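Local coordinates for Ras GTPase-activating-like protein IQGAP2 (Homo sapiens, PDB 4EZA), which binds phosphoinositides through an atypical domain with a pseudo C2 fold, in a scaffold named for its resemblance to Ras GTPase-activating proteins, at residues A[47-52]-A[66-71]. Numbering follows the deposited sequence.
Sequences KNVTFD and SKFLGV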
ATOM      1  N   LYS A  47       0.988 -12.085  -7.512  1.00 14.96           N
ATOM      2  CA  LYS A  47       0.162 -12.904  -6.602  1.00 16.03           C
ATOM      3  C   LYS A  47       0.923 -13.341  -5.348  1.00 15.72           C
ATOM      4  O   LYS A  47       0.307 -13.652  -4.319  1.00 17.38           O
ATOM      5  CB  LYS A  47      -0.374 -14.142  -7.337  1.00 16.76           C
ATOM      6  CG  LYS A  47       0.718 -15.090  -7.805  1.00 19.07           C
ATOM      7  CD  LYS A  47       0.185 -16.290  -8.548  1.00 22.99           C
ATOM      8  CE  LYS A  47       1.355 -17.123  -9.086  1.00 26.19           C
ATOM      9  NZ  LYS A  47       0.915 -18.209 -10.018  1.00 29.03           N
ATOM     10  N   ASN A  48       2.257 -13.342  -5.427  1.00 15.03           N
ATOM     11  CA  ASN A  48       3.114 -13.812  -4.329  1.00 14.53           C
ATOM     12  C   ASN A  48       3.473 -12.751  -3.299  1.00 14.08           C
ATOM     13  O   ASN A  48       4.115 -13.038  -2.271  1.00 14.58           O
ATOM     14  CB  ASN A  48       4.371 -14.445  -4.911  1.00 14.72           C
ATOM     15  CG  ASN A  48       4.071 -15.749  -5.619  1.00 16.48           C
ATOM     16  OD1 ASN A  48       3.110 -16.436  -5.265  1.00 20.01           O
ATOM     17  ND2 ASN A  48       4.888 -16.106  -6.605  1.00 19.86           N
ATOM     18  N   VAL A  49       3.081 -11.516  -3.581  1.00 12.85           N
ATOM     19  CA  VAL A  49       3.208 -10.415  -2.635  1.00 12.81           C
ATOM     20  C   VAL A  49       1.843 -10.079  -2.079  1.00 12.93           C
ATOM     21  O   VAL A  49       0.863  -9.961  -2.833  1.00 12.85           O
ATOM     22  CB  VAL A  49       3.838  -9.163  -3.302  1.00 11.76           C
ATOM     23  CG1 VAL A  49       3.725  -7.953  -2.406  1.00 11.64           C
ATOM     24  CG2 VAL A  49       5.293  -9.453  -3.666  1.00 13.64           C
ATOM     25  N   THR A  50       1.777  -9.913  -0.760  1.00 13.49           N
ATOM     26  CA  THR A  50       0.529  -9.514  -0.105  1.00 14.81           C
ATOM     27  C   THR A  50       0.815  -8.314   0.776  1.00 14.25           C
ATOM     28  O   THR A  50       1.936  -8.123   1.254  1.00 14.72           O
ATOM     29  CB  THR A  50      -0.092 -10.681   0.707  1.00 15.87           C
ATOM     30  OG1 THR A  50      -0.564 -11.682  -0.197  1.00 19.82           O
ATOM     31  CG2 THR A  50      -1.264 -10.227   1.567  1.00 19.20           C
ATOM     32  N   PHE A  51      -0.199  -7.478   0.944  1.00 13.87           N
ATOM     33  CA  PHE A  51      -0.133  -6.346   1.861  1.00 14.04           C
ATOM     34  C   PHE A  51      -1.213  -6.495   2.904  1.00 15.01           C
ATOM     35  O   PHE A  51      -2.365  -6.709   2.550  1.00 15.22           O
ATOM     36  CB  PHE A  51      -0.306  -5.034   1.110  1.00 14.03           C
ATOM     37  CG  PHE A  51       0.722  -4.822   0.064  1.00 10.97           C
ATOM     38  CD1 PHE A  51       1.986  -4.335   0.405  1.00 12.00           C
ATOM     39  CD2 PHE A  51       0.451  -5.132  -1.271  1.00 12.56           C
ATOM     40  CE1 PHE A  51       2.971  -4.183  -0.571  1.00 12.80           C
ATOM     41  CE2 PHE A  51       1.420  -4.971  -2.236  1.00 11.68           C
ATOM     42  CZ  PHE A  51       2.674  -4.498  -1.897  1.00 12.78           C
ATOM     43  N   ASP A  52      -0.818  -6.452   4.172  1.00 15.68           N
ATOM     44  CA  ASP A  52      -1.746  -6.511   5.306  1.00 17.77           C
ATOM     45  C   ASP A  52      -1.929  -5.092   5.801  1.00 18.41           C
ATOM     46  O   ASP A  52      -0.932  -4.404   6.054  1.00 18.03           O
ATOM     47  CB  ASP A  52      -1.182  -7.343   6.478  1.00 19.00           C
ATOM     48  CG  ASP A  52      -1.121  -8.840   6.189  1.00 22.21           C
ATOM     49  OD1 ASP A  52      -1.556  -9.290   5.101  1.00 25.26           O
ATOM     50  OD2 ASP A  52      -0.628  -9.582   7.077  1.00 27.37           O
ATOM     51  N   SER A  66       4.296  -5.502   4.164  1.00 14.21           N
ATOM     52  CA  SER A  66       4.574  -6.098   2.860  1.00 14.19           C
ATOM     53  C   SER A  66       5.118  -7.491   3.088  1.00 14.52           C
ATOM     54  O   SER A  66       6.126  -7.660   3.791  1.00 13.91           O
ATOM     55  CB  SER A  66       5.594  -5.231   2.102  1.00 14.95           C
ATOM     56  OG  SER A  66       5.959  -5.796   0.849  1.00 18.73           O
ATOM     57  N   LYS A  67       4.444  -8.481   2.508  1.00 13.40           N
ATOM     58  CA  LYS A  67       4.874  -9.887   2.599  1.00 14.02           C
ATOM     59  C   LYS A  67       5.222 -10.488   1.252  1.00 13.43           C
ATOM     60  O   LYS A  67       4.672 -10.119   0.225  1.00 13.25           O
ATOM     61  CB  LYS A  67       3.807 -10.743   3.264  1.00 14.91           C
ATOM     62  CG  LYS A  67       3.402 -10.256   4.640  1.00 17.29           C
ATOM     63  CD  LYS A  67       2.508 -11.310   5.264  1.00 22.29           C
ATOM     64  CE  LYS A  67       2.393 -11.144   6.753  1.00 26.35           C
ATOM     65  NZ  LYS A  67       1.293 -12.005   7.274  1.00 29.43           N
ATOM     66  N   PHE A  68       6.160 -11.420   1.268  1.00 12.77           N
ATOM     67  CA  PHE A  68       6.506 -12.176   0.084  1.00 12.94           C
ATOM     68  C   PHE A  68       6.474 -13.630   0.500  1.00 12.54           C
ATOM     69  O   PHE A  68       7.185 -14.041   1.420  1.00 12.21           O
ATOM     70  CB  PHE A  68       7.894 -11.786  -0.449  1.00 13.63           C
ATOM     71  CG  PHE A  68       8.336 -12.609  -1.613  1.00 13.75           C
ATOM     72  CD1 PHE A  68       7.731 -12.446  -2.856  1.00 15.77           C
ATOM     73  CD2 PHE A  68       9.334 -13.574  -1.472  1.00 15.92           C
ATOM     74  CE1 PHE A  68       8.131 -13.217  -3.962  1.00 16.98           C
ATOM     75  CE2 PHE A  68       9.731 -14.352  -2.574  1.00 17.70           C
ATOM     76  CZ  PHE A  68       9.126 -14.172  -3.809  1.00 15.21           C
ATOM     77  N   LEU A  69       5.651 -14.398  -0.198  1.00 13.47           N
ATOM     78  CA  LEU A  69       5.464 -15.810   0.112  1.00 14.38           C
ATOM     79  C   LEU A  69       5.203 -15.997   1.606  1.00 15.19           C
ATOM     80  O   LEU A  69       5.755 -16.913   2.234  1.00 15.94           O
ATOM     81  CB  LEU A  69       6.674 -16.647  -0.362  1.00 15.02           C
ATOM     82  CG  LEU A  69       6.925 -16.644  -1.879  1.00 14.94           C
ATOM     83  CD1 LEU A  69       8.179 -17.449  -2.251  1.00 17.84           C
ATOM     84  CD2 LEU A  69       5.719 -17.146  -2.669  1.00 17.27           C
ATOM     85  N   GLY A  70       4.378 -15.109   2.159  1.00 15.38           N
ATOM     86  CA  GLY A  70       3.992 -15.158   3.571  1.00 15.97           C
ATOM     87  C   GLY A  70       4.998 -14.637   4.586  1.00 16.22           C
ATOM     88  O   GLY A  70       4.693 -14.574   5.775  1.00 17.51           O
ATOM     89  N   VAL A  71       6.183 -14.243   4.125  1.00 14.98           N
ATOM     90  CA  VAL A  71       7.227 -13.701   5.007  1.00 14.57           C
ATOM     91  C   VAL A  71       7.115 -12.166   5.027  1.00 14.68           C
ATOM     92  O   VAL A  71       7.077 -11.550   3.978  1.00 13.90           O
ATOM     93  CB  VAL A  71       8.631 -14.106   4.491  1.00 14.18           C
ATOM     94  CG1 VAL A  71       9.720 -13.576   5.383  1.00 14.23           C
ATOM     95  CG2 VAL A  71       8.761 -15.634   4.371  1.00 16.30           C
TER
HETATM   96  O   HOH W   1       2.700 -13.113   0.679  1.00 18.96           O
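Asn48, the last residue of a short 3-10 turn, meets Phe68 and Leu69 where strand 61-68 gives way to the type I' turn Phe68-Val71. Asn48 O accepts a hydrogen bond from Leu69 N at 2.9 Å, while a water donates to that same O and accepts from Gly70 N, tying the turn to the start of strand 49-55. The CD2 methyl of Leu69 lies 3.7 Å from Asn48 CG, the two side chains running alongside each other and pointing the same way.

At Val49 the strands pair antiparallel without mutual hydrogen bonds. With CG1 anti to the backbone N (chi1 169°), Val49 CG2 lies beside that N and meets the edge of the Phe68 ring close to its plane, 3.9 Å from Phe68 CD1; Leu69 CG lies above one face of that ring, offset toward its rim. Val49 CA also makes a CA-H...O contact with Lys67 O.

Thr50 and Lys67 form the hydrogen-bonded pair. Lys67 N gives a short bond to Thr50 O (2.8 Å), and Thr50 N returns one to Lys67 O at 3.1 Å.

Phe51 returns to the Val49 face, bringing CE1 within 3.7 Å of Ser66 OG; Phe97 of strand 93-97 touches both residues.

Asp52 closes the walk with a salt bridge. The extended Lys67 chain carries NZ diagonally along the sheet to the syn side of Asp52 OD2, 3.1 Å away and 27° out of the carboxylate plane.

This is an antiparallel hairpin within a four-stranded sheet, its inner strands matched by backbone bonds. Residues Val49, Phe51 and Ser66 turn into the domain interior, while on the other face the lysine's positive charge is probably partly offset by Asp52, whose OD1 is buried without a partner.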